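Probable glutathione S-transferase GSTU1 (Oryza sativa, PDB 1OYJ) catalyses the conjugation of reduced glutathione to a wide range of hydrophobic electrophiles, herbicides among them, as a tau-class glutathione transferase. Local coordinates at residues 170-182 against 207-221. Residues are numbered along the deposited sequence; the frame is centred on the assembly and turned at random.
Sequences VPFTAWFYSYERC and VVKHLPSPEKVYDFV
Y218 lies across helix 176-182 and meets Y177, S178 and R181. With CG anti to the backbone N (chi1 -173°), its ring offers a face to the edge of Y177 in a T-shaped stack, centroids 5.3 Å apart. S178 OG comes to the edge of the Y218 ring, near its plane, while the bent chain of R181 carries its guanidinium to the phenol end; R181 NH2 and Y218 OH lie 2.8 Å apart, but at an angle too poor for a hydrogen bond. A174 is packed through both its methyl and its backbone: A174 CB touches V217 CG2, and A174 O receives a CA-H...O contact from P214 CA at 3.5 Å. A water knits this junction together, donating to A174 O and P214 O and accepting from S178 OG. V217 turns its other methyl, CG1, onto the face of W175, a CH-pi contact 3.6 Å from the centroid of the five-membered ring. In the link that leads into helix 214-221, L211 spreads its two methyls over residues 170-174, CD2 against P171 CB (4.1 Å) and CD1 near V170 O, which T173 N and OG1 already hold. S213 N-caps helix 214-221, which crosses helix 176-182 at -54°. The contact thus packs the C-terminal helix into the all-helical domain of the GST fold, with the side chain of W175 about 7 Å from a bound glutathione at the nearest atoms.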
loop_
_atom_site.group_PDB
_atom_site.type_symbol
_atom_site.label_atom_id
_atom_site.label_comp_id
_atom_site.label_asym_id
_atom_site.label_seq_id
_atom_site.Cartn_x
_atom_site.Cartn_y
_atom_site.Cartn_z
ATOM N N VAL A 170 11.223 11.461 -0.260
ATOM C CA VAL A 170 12.454 12.246 -0.631
ATOM C C VAL A 170 13.053 11.981 -2.000
ATOM O O VAL A 170 13.494 12.919 -2.633
ATOM C CB VAL A 170 13.497 12.248 0.440
ATOM C CG1 VAL A 170 14.135 10.956 0.600
ATOM C CG2 VAL A 170 14.516 13.407 0.265
ATOM N N PRO A 171 13.025 10.748 -2.505
ATOM C CA PRO A 171 13.547 10.556 -3.859
ATOM C C PRO A 171 12.851 11.383 -4.931
ATOM O O PRO A 171 13.485 11.824 -5.893
ATOM C CB PRO A 171 13.435 9.058 -4.100
ATOM C CG PRO A 171 13.379 8.460 -2.661
ATOM C CD PRO A 171 12.605 9.475 -1.882
ATOM N N PHE A 172 11.590 11.697 -4.730
ATOM C CA PHE A 172 10.909 12.467 -5.705
ATOM C C PHE A 172 11.348 13.935 -5.710
ATOM O O PHE A 172 11.093 14.638 -6.687
ATOM C CB PHE A 172 9.378 12.316 -5.521
ATOM C CG PHE A 172 8.889 10.941 -5.782
ATOM C CD1 PHE A 172 8.646 10.030 -4.741
ATOM C CD2 PHE A 172 8.712 10.507 -7.070
ATOM C CE1 PHE A 172 8.219 8.758 -5.083
ATOM C CE2 PHE A 172 8.317 9.262 -7.328
ATOM C CZ PHE A 172 8.072 8.397 -6.362
ATOM N N THR A 173 12.030 14.363 -4.639
ATOM C CA THR A 173 12.569 15.735 -4.648
ATOM C C THR A 173 13.564 15.902 -5.836
ATOM O O THR A 173 13.745 16.988 -6.354
ATOM C CB THR A 173 13.229 16.136 -3.375
ATOM O OG1 THR A 173 14.434 15.358 -3.110
ATOM C CG2 THR A 173 12.263 15.999 -2.207
ATOM N N ALA A 174 14.176 14.806 -6.281
ATOM C CA ALA A 174 15.046 14.886 -7.413
ATOM C C ALA A 174 14.328 15.085 -8.779
ATOM O O ALA A 174 14.996 15.414 -9.759
ATOM C CB ALA A 174 15.909 13.667 -7.528
ATOM N N TRP A 175 13.025 14.875 -8.786
ATOM C CA TRP A 175 12.164 15.072 -9.931
ATOM C C TRP A 175 11.442 16.390 -9.853
ATOM O O TRP A 175 10.718 16.739 -10.794
ATOM C CB TRP A 175 11.158 13.903 -10.009
ATOM C CG TRP A 175 11.783 12.559 -10.099
ATOM C CD1 TRP A 175 12.514 11.970 -9.196
ATOM C CD2 TRP A 175 11.729 11.648 -11.206
ATOM N NE1 TRP A 175 12.921 10.732 -9.618
ATOM C CE2 TRP A 175 12.443 10.518 -10.857
ATOM C CE3 TRP A 175 11.139 11.674 -12.439
ATOM C CZ2 TRP A 175 12.568 9.415 -11.694
ATOM C CZ3 TRP A 175 11.327 10.597 -13.272
ATOM C CH2 TRP A 175 11.997 9.496 -12.888
ATOM N N PHE A 176 11.594 17.151 -8.767
ATOM C CA PHE A 176 10.789 18.370 -8.643
ATOM C C PHE A 176 11.071 19.314 -9.848
ATOM O O PHE A 176 10.175 19.870 -10.459
ATOM C CB PHE A 176 10.996 19.119 -7.326
ATOM C CG PHE A 176 10.246 18.524 -6.128
ATOM C CD1 PHE A 176 9.481 17.374 -6.242
ATOM C CD2 PHE A 176 10.385 19.113 -4.878
ATOM C CE1 PHE A 176 8.860 16.840 -5.158
ATOM C CE2 PHE A 176 9.663 18.555 -3.785
ATOM C CZ PHE A 176 8.976 17.444 -3.934
ATOM N N TYR A 177 12.331 19.380 -10.222
ATOM C CA TYR A 177 12.775 20.263 -11.289
ATOM C C TYR A 177 12.087 19.887 -12.557
ATOM O O TYR A 177 11.574 20.764 -13.226
ATOM C CB TYR A 177 14.320 20.277 -11.418
ATOM C CG TYR A 177 14.816 21.066 -12.639
ATOM C CD1 TYR A 177 14.725 22.465 -12.690
ATOM C CD2 TYR A 177 15.329 20.422 -13.744
ATOM C CE1 TYR A 177 15.176 23.218 -13.854
ATOM C CE2 TYR A 177 15.796 21.145 -14.867
ATOM C CZ TYR A 177 15.713 22.547 -14.921
ATOM O OH TYR A 177 16.150 23.270 -16.040
ATOM N N SER A 178 12.047 18.594 -12.863
ATOM C CA SER A 178 11.377 18.083 -14.021
ATOM C C SER A 178 9.855 18.360 -13.977
ATOM O O SER A 178 9.269 18.658 -15.019
ATOM C CB SER A 178 11.654 16.575 -14.174
ATOM O OG SER A 178 13.033 16.314 -14.381
ATOM N N TYR A 179 9.259 18.275 -12.798
ATOM C CA TYR A 179 7.841 18.582 -12.666
ATOM C C TYR A 179 7.633 20.042 -12.990
ATOM O O TYR A 179 6.637 20.372 -13.631
ATOM C CB TYR A 179 7.314 18.373 -11.255
ATOM C CG TYR A 179 7.389 16.952 -10.725
ATOM C CD1 TYR A 179 7.522 15.887 -11.543
ATOM C CD2 TYR A 179 7.266 16.719 -9.419
ATOM C CE1 TYR A 179 7.619 14.609 -11.016
ATOM C CE2 TYR A 179 7.318 15.473 -8.915
ATOM C CZ TYR A 179 7.512 14.440 -9.708
ATOM O OH TYR A 179 7.561 13.169 -9.116
ATOM N N GLU A 180 8.563 20.883 -12.519
ATOM C CA GLU A 180 8.534 22.322 -12.782
ATOM C C GLU A 180 8.577 22.705 -14.215
ATOM O O GLU A 180 7.718 23.505 -14.694
ATOM C CB GLU A 180 9.612 23.125 -12.023
ATOM C CG GLU A 180 9.342 23.193 -10.536
ATOM C CD GLU A 180 10.469 23.785 -9.708
ATOM O OE1 GLU A 180 11.624 23.768 -10.149
ATOM O OE2 GLU A 180 10.169 24.300 -8.639
ATOM N N ARG A 181 9.507 22.109 -14.936
ATOM C CA ARG A 181 9.655 22.470 -16.310
ATOM C C ARG A 181 8.511 21.899 -17.138
ATOM O O ARG A 181 8.001 22.562 -18.023
ATOM C CB ARG A 181 11.017 21.968 -16.836
ATOM C CG ARG A 181 12.194 22.689 -16.150
ATOM C CD ARG A 181 13.275 23.101 -17.018
ATOM N NE ARG A 181 12.920 24.065 -18.057
ATOM C CZ ARG A 181 13.317 23.944 -19.319
ATOM N NH1 ARG A 181 13.019 24.870 -20.225
ATOM N NH2 ARG A 181 14.015 22.877 -19.693
ATOM N N CYS A 182 8.062 20.698 -16.826
ATOM C CA CYS A 182 7.012 20.110 -17.638
ATOM C C CYS A 182 5.627 20.598 -17.247
ATOM O O CYS A 182 4.779 20.776 -18.112
ATOM C CB CYS A 182 7.044 18.601 -17.578
ATOM S SG CYS A 182 8.561 17.808 -18.052
ATOM N N VAL A 207 20.973 10.951 1.726
ATOM C CA VAL A 207 20.240 11.478 0.595
ATOM C C VAL A 207 21.231 11.963 -0.452
ATOM O O VAL A 207 21.012 11.787 -1.635
ATOM C CB VAL A 207 19.258 12.643 1.070
ATOM C CG1 VAL A 207 18.632 13.244 -0.095
ATOM C CG2 VAL A 207 18.158 12.086 1.991
ATOM N N VAL A 208 22.274 12.668 -0.035
ATOM C CA VAL A 208 23.349 13.115 -0.925
ATOM C C VAL A 208 23.938 11.902 -1.660
ATOM O O VAL A 208 24.129 11.909 -2.844
ATOM C CB VAL A 208 24.483 13.807 -0.108
ATOM C CG1 VAL A 208 25.730 14.157 -0.949
ATOM C CG2 VAL A 208 23.973 15.058 0.602
ATOM N N LYS A 209 24.177 10.836 -0.921
ATOM C CA LYS A 209 24.729 9.667 -1.525
ATOM C C LYS A 209 23.865 9.018 -2.596
ATOM O O LYS A 209 24.327 8.624 -3.657
ATOM C CB LYS A 209 24.998 8.657 -0.432
ATOM C CG LYS A 209 25.512 7.352 -0.988
ATOM C CD LYS A 209 26.288 6.647 0.076
ATOM C CE LYS A 209 27.516 5.932 -0.466
ATOM N NZ LYS A 209 28.760 6.706 -0.417
ATOM N N HIS A 210 22.587 8.839 -2.281
ATOM C CA HIS A 210 21.743 8.058 -3.115
ATOM C C HIS A 210 20.833 8.767 -4.125
ATOM O O HIS A 210 20.276 8.114 -4.988
ATOM C CB HIS A 210 21.005 7.089 -2.177
ATOM C CG HIS A 210 21.938 6.044 -1.599
ATOM N ND1 HIS A 210 22.624 5.168 -2.404
ATOM C CD2 HIS A 210 22.222 5.691 -0.330
ATOM C CE1 HIS A 210 23.387 4.390 -1.640
ATOM N NE2 HIS A 210 23.148 4.678 -0.377
ATOM N N LEU A 211 20.663 10.108 -4.052
ATOM C CA LEU A 211 19.854 10.730 -5.069
ATOM C C LEU A 211 20.691 11.303 -6.248
ATOM O O LEU A 211 21.671 11.934 -6.023
ATOM C CB LEU A 211 19.080 11.823 -4.502
ATOM C CG LEU A 211 18.064 11.436 -3.399
ATOM C CD1 LEU A 211 17.006 12.559 -3.253
ATOM C CD2 LEU A 211 17.429 10.114 -3.727
ATOM N N PRO A 212 20.263 11.149 -7.490
ATOM C CA PRO A 212 20.952 11.843 -8.579
ATOM C C PRO A 212 20.549 13.317 -8.510
ATOM O O PRO A 212 19.628 13.676 -7.786
ATOM C CB PRO A 212 20.402 11.234 -9.811
ATOM C CG PRO A 212 19.314 10.341 -9.370
ATOM C CD PRO A 212 19.096 10.412 -7.929
ATOM N N SER A 213 21.230 14.140 -9.293
ATOM C CA SER A 213 20.944 15.536 -9.325
ATOM C C SER A 213 19.642 15.807 -10.108
ATOM O O SER A 213 19.272 15.062 -11.003
ATOM C CB SER A 213 22.106 16.250 -9.999
ATOM O OG SER A 213 22.115 16.036 -11.385
ATOM N N PRO A 214 19.005 16.919 -9.859
ATOM C CA PRO A 214 17.811 17.240 -10.673
ATOM C C PRO A 214 18.087 17.296 -12.169
ATOM O O PRO A 214 17.196 16.959 -12.987
ATOM C CB PRO A 214 17.393 18.617 -10.164
ATOM C CG PRO A 214 18.061 18.761 -8.793
ATOM C CD PRO A 214 19.289 17.940 -8.805
ATOM N N GLU A 215 19.313 17.694 -12.551
ATOM C CA GLU A 215 19.620 17.839 -13.952
ATOM C C GLU A 215 19.762 16.452 -14.574
ATOM O O GLU A 215 19.337 16.185 -15.677
ATOM C CB GLU A 215 20.958 18.613 -14.095
ATOM C CG GLU A 215 20.901 20.092 -13.751
ATOM C CD GLU A 215 21.070 20.376 -12.248
ATOM O OE1 GLU A 215 21.335 19.447 -11.426
ATOM O OE2 GLU A 215 20.841 21.565 -11.878
ATOM N N LYS A 216 20.365 15.533 -13.857
ATOM C CA LYS A 216 20.435 14.194 -14.391
ATOM C C LYS A 216 19.063 13.547 -14.584
ATOM O O LYS A 216 18.796 12.899 -15.596
ATOM C CB LYS A 216 21.270 13.343 -13.459
ATOM C CG LYS A 216 21.568 12.013 -14.101
ATOM C CD LYS A 216 22.837 11.455 -13.871
ATOM C CE LYS A 216 22.973 10.111 -14.616
ATOM N NZ LYS A 216 24.291 9.653 -14.539
ATOM N N VAL A 217 18.158 13.804 -13.672
ATOM C CA VAL A 217 16.799 13.291 -13.789
ATOM C C VAL A 217 16.091 13.968 -14.917
ATOM O O VAL A 217 15.442 13.303 -15.685
ATOM C CB VAL A 217 15.989 13.421 -12.473
ATOM C CG1 VAL A 217 14.498 13.062 -12.617
ATOM C CG2 VAL A 217 16.573 12.548 -11.384
ATOM N N TYR A 218 16.321 15.247 -15.118
ATOM C CA TYR A 218 15.632 15.942 -16.221
ATOM C C TYR A 218 16.057 15.378 -17.554
ATOM O O TYR A 218 15.266 15.352 -18.488
ATOM C CB TYR A 218 15.901 17.403 -16.234
ATOM C CG TYR A 218 15.077 18.229 -17.249
ATOM C CD1 TYR A 218 13.715 18.114 -17.320
ATOM C CD2 TYR A 218 15.693 19.111 -18.111
ATOM C CE1 TYR A 218 12.974 18.863 -18.188
ATOM C CE2 TYR A 218 14.938 19.866 -19.016
ATOM C CZ TYR A 218 13.592 19.722 -19.028
ATOM O OH TYR A 218 12.805 20.410 -19.894
ATOM N N ASP A 219 17.328 14.999 -17.641
ATOM C CA ASP A 219 17.878 14.381 -18.841
ATOM C C ASP A 219 17.272 13.008 -19.067
ATOM O O ASP A 219 16.857 12.631 -20.193
ATOM C CB ASP A 219 19.375 14.319 -18.664
ATOM C CG ASP A 219 20.042 15.606 -19.083
ATOM O OD1 ASP A 219 19.408 16.471 -19.781
ATOM O OD2 ASP A 219 21.190 15.829 -18.709
ATOM N N PHE A 220 17.080 12.265 -18.003
ATOM C CA PHE A 220 16.384 10.967 -18.139
ATOM C C PHE A 220 14.900 11.208 -18.600
ATOM O O PHE A 220 14.400 10.481 -19.467
ATOM C CB PHE A 220 16.441 10.218 -16.853
ATOM C CG PHE A 220 15.872 8.891 -16.917
ATOM C CD1 PHE A 220 16.556 7.871 -17.516
ATOM C CD2 PHE A 220 14.653 8.625 -16.342
ATOM C CE1 PHE A 220 15.993 6.605 -17.632
ATOM C CE2 PHE A 220 14.116 7.376 -16.400
ATOM C CZ PHE A 220 14.816 6.345 -17.046
ATOM N N VAL A 221 14.231 12.225 -18.058
ATOM C CA VAL A 221 12.855 12.473 -18.426
ATOM C C VAL A 221 12.843 12.768 -19.924
ATOM O O VAL A 221 11.883 12.479 -20.644
ATOM C CB VAL A 221 12.338 13.636 -17.679
ATOM C CG1 VAL A 221 11.075 14.148 -18.273
ATOM C CG2 VAL A 221 12.105 13.207 -16.259
HETATM O O HOH W 1 14.510 16.808 -12.082
#